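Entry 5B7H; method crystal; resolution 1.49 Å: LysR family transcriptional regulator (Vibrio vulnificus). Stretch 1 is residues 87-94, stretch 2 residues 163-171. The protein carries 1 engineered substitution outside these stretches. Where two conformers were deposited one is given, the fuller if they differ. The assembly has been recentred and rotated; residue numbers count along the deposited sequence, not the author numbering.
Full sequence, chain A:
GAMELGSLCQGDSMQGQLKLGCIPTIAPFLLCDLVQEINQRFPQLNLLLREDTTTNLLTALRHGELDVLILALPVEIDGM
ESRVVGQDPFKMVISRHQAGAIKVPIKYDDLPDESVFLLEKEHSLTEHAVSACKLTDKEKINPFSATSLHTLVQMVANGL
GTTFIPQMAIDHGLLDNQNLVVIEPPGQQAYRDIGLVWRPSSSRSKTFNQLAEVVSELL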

# COMPACT_ATOMS: atom_id res chain seq x y z
N GLN A 87 -2.61 -21.28 1.47
CA GLN A 87 -3.95 -20.73 1.38
C GLN A 87 -4.03 -19.58 2.38
O GLN A 87 -3.51 -19.69 3.49
N ASP A 88 -4.72 -18.51 1.99
CA ASP A 88 -4.84 -17.29 2.78
C ASP A 88 -6.34 -17.09 3.00
O ASP A 88 -7.06 -16.78 2.04
N PRO A 89 -6.85 -17.33 4.19
CA PRO A 89 -8.29 -17.21 4.43
C PRO A 89 -8.81 -15.80 4.22
O PRO A 89 -8.09 -14.82 4.38
N PHE A 90 -10.12 -15.71 3.92
CA PHE A 90 -10.82 -14.43 3.85
C PHE A 90 -11.62 -14.22 5.13
O PHE A 90 -12.19 -15.17 5.70
N LYS A 91 -11.68 -12.98 5.56
CA LYS A 91 -12.62 -12.58 6.61
C LYS A 91 -13.42 -11.40 6.09
O LYS A 91 -13.11 -10.81 5.06
N MET A 92 -14.50 -11.09 6.78
CA MET A 92 -15.17 -9.82 6.55
C MET A 92 -14.86 -8.87 7.70
O MET A 92 -14.52 -9.29 8.81
N VAL A 93 -15.00 -7.58 7.45
CA VAL A 93 -14.76 -6.60 8.51
C VAL A 93 -15.90 -5.59 8.49
O VAL A 93 -16.45 -5.26 7.44
N ILE A 94 -16.25 -5.10 9.66
CA ILE A 94 -17.20 -4.00 9.83
C ILE A 94 -16.69 -3.10 10.94
O ILE A 94 -15.88 -3.50 11.79
N THR A 163 -16.53 -5.31 3.88
CA THR A 163 -15.78 -5.84 2.75
C THR A 163 -15.06 -7.10 3.20
O THR A 163 -15.13 -7.49 4.37
N PHE A 164 -14.40 -7.75 2.24
CA PHE A 164 -13.58 -8.95 2.44
C PHE A 164 -12.12 -8.56 2.52
O PHE A 164 -11.64 -7.78 1.69
N ILE A 165 -11.42 -9.15 3.49
CA ILE A 165 -10.00 -8.87 3.77
C ILE A 165 -9.22 -10.17 3.89
O ILE A 165 -9.68 -11.10 4.57
N PRO A 166 -8.03 -10.28 3.31
CA PRO A 166 -7.24 -11.50 3.50
C PRO A 166 -6.60 -11.54 4.88
O PRO A 166 -6.20 -10.51 5.46
N GLN A 167 -6.50 -12.77 5.38
CA GLN A 167 -5.94 -13.01 6.70
C GLN A 167 -4.55 -12.45 6.84
O GLN A 167 -4.22 -11.89 7.89
N MET A 168 -3.73 -12.52 5.77
CA MET A 168 -2.38 -12.01 5.97
C MET A 168 -2.36 -10.52 6.27
O MET A 168 -1.43 -10.03 6.93
N ALA A 169 -3.34 -9.77 5.77
CA ALA A 169 -3.40 -8.34 6.11
C ALA A 169 -3.73 -8.14 7.58
O ALA A 169 -3.13 -7.26 8.25
N ILE A 170 -4.69 -8.92 8.10
CA ILE A 170 -5.03 -8.84 9.51
C ILE A 170 -3.83 -9.19 10.36
O ILE A 170 -3.52 -8.49 11.36
N ASP A 171 -3.11 -10.25 9.98
CA ASP A 171 -1.97 -10.71 10.78
C ASP A 171 -0.82 -9.70 10.79
O ASP A 171 0.01 -9.73 11.71

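Residues 87-94 and 163-171 meet as neighbouring antiparallel strands whose side chains pack on both faces of the sheet, while the helix that follows the second strand is held by polar side chains from the first. The backbone pairing, with Lys91 N to Ile165 O at 2.9 Å and Ile165 N to Lys91 O at 2.8 Å, sets Lys91, Val93, Thr163 and Ile165 on one face and Phe90, Met92, Phe164 and Pro166 on the other. On the latter, Met92 (chi1 m, chi2 t, chi3 p) lays CG 3.7 Å from CD2 of Phe164 (chi1 m), and its SD lies 4.8 Å from the centroid of that ring, in an oblique position. On the opposite face Val93 (m) places CG2 3.6 Å from CG1 of Ile165 (m, m) and 3.8 Å from CG2 of Thr163 (t). Lys91 (m, m, t, m) reaches the helix: its CG lies 3.8 Å from CD1 of Ile170 (m, t), and its NZ donates to OE1 of Gln167 (t, p) at 2.9 Å. The side-chain amide of Gln167 is used at both ends, since its NE2 donates to Asp171 OD2 at 2.9 Å, one helical turn on. Asp88 (t) points toward the helix start, where OD1 accepts from Met168 N at 2.9 Å, fixing a backbone amide of the first turn; its OD2 lies 3.4 Å from CG of Met168 (p, t, p).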

# COMPACT_ATOMS: atom_id res chain seq x y z
CB GLN A 87 -4.97 -21.84 1.74
CG GLN A 87 -5.10 -22.96 0.68
CD GLN A 87 -3.86 -23.85 0.62
OE1 GLN A 87 -3.43 -24.40 1.65
NE2 GLN A 87 -3.24 -23.96 -0.58
CB ASP A 88 -4.21 -16.16 1.95
CG ASP A 88 -4.18 -14.77 2.64
OD1 ASP A 88 -4.13 -14.66 3.90
OD2 ASP A 88 -4.16 -13.79 1.84
CB PRO A 89 -8.43 -17.60 5.91
CG PRO A 89 -7.26 -18.42 6.18
CD PRO A 89 -6.12 -17.85 5.35
CB PHE A 90 -11.80 -14.41 2.68
CG PHE A 90 -11.15 -14.25 1.34
CD1 PHE A 90 -11.29 -15.19 0.37
CD2 PHE A 90 -10.40 -13.12 1.06
CE1 PHE A 90 -10.67 -15.02 -0.89
CE2 PHE A 90 -9.79 -12.97 -0.19
CZ PHE A 90 -9.95 -13.93 -1.16
CB LYS A 91 -11.86 -12.13 7.85
CG LYS A 91 -11.03 -13.25 8.50
CD LYS A 91 -11.95 -14.25 9.13
CE LYS A 91 -11.19 -15.04 10.18
NZ LYS A 91 -10.27 -15.94 9.52
CB MET A 92 -16.69 -10.03 6.39
CG MET A 92 -17.00 -10.96 5.22
SD MET A 92 -18.76 -11.04 4.82
CE MET A 92 -18.97 -9.36 4.18
CB VAL A 93 -13.41 -5.85 8.40
CG1 VAL A 93 -12.23 -6.70 8.76
CG2 VAL A 93 -13.24 -5.26 6.97
CB ILE A 94 -18.62 -4.48 10.18
CG1 ILE A 94 -18.64 -5.18 11.55
CG2 ILE A 94 -19.13 -5.41 9.11
CD1 ILE A 94 -20.06 -5.71 11.96
CB THR A 163 -14.75 -4.80 2.26
OG1 THR A 163 -14.31 -5.19 0.93
CG2 THR A 163 -13.54 -4.67 3.23
CB PHE A 164 -13.76 -9.93 1.28
CG PHE A 164 -15.21 -10.25 0.95
CD1 PHE A 164 -15.86 -9.62 -0.10
CD2 PHE A 164 -15.91 -11.21 1.67
CE1 PHE A 164 -17.16 -9.96 -0.42
CE2 PHE A 164 -17.23 -11.53 1.38
CZ PHE A 164 -17.86 -10.88 0.34
CB ILE A 165 -9.84 -8.09 5.10
CG1 ILE A 165 -10.57 -6.75 5.01
CG2 ILE A 165 -8.37 -7.79 5.36
CD1 ILE A 165 -10.08 -5.91 3.82
CB PRO A 166 -6.17 -11.38 2.40
CG PRO A 166 -5.99 -9.92 2.18
CD PRO A 166 -7.36 -9.27 2.47
CB GLN A 167 -5.94 -14.50 7.02
CG GLN A 167 -5.60 -14.75 8.51
CD GLN A 167 -6.64 -14.18 9.46
OE1 GLN A 167 -7.85 -14.36 9.23
NE2 GLN A 167 -6.20 -13.53 10.52
CB MET A 168 -1.46 -12.37 4.79
CG MET A 168 -1.93 -11.77 3.47
SD MET A 168 -0.69 -11.98 2.13
CE MET A 168 -0.71 -13.78 1.95
CB ALA A 169 -4.41 -7.63 5.20
CB ILE A 170 -6.21 -9.78 9.82
CG1 ILE A 170 -7.42 -9.36 8.99
CG2 ILE A 170 -6.52 -9.71 11.29
CD1 ILE A 170 -8.58 -10.35 9.13
CB ASP A 171 -1.47 -12.02 10.20
CG ASP A 171 -2.45 -13.18 10.44
OD1 ASP A 171 -2.27 -14.26 9.84
OD2 ASP A 171 -3.42 -13.03 11.23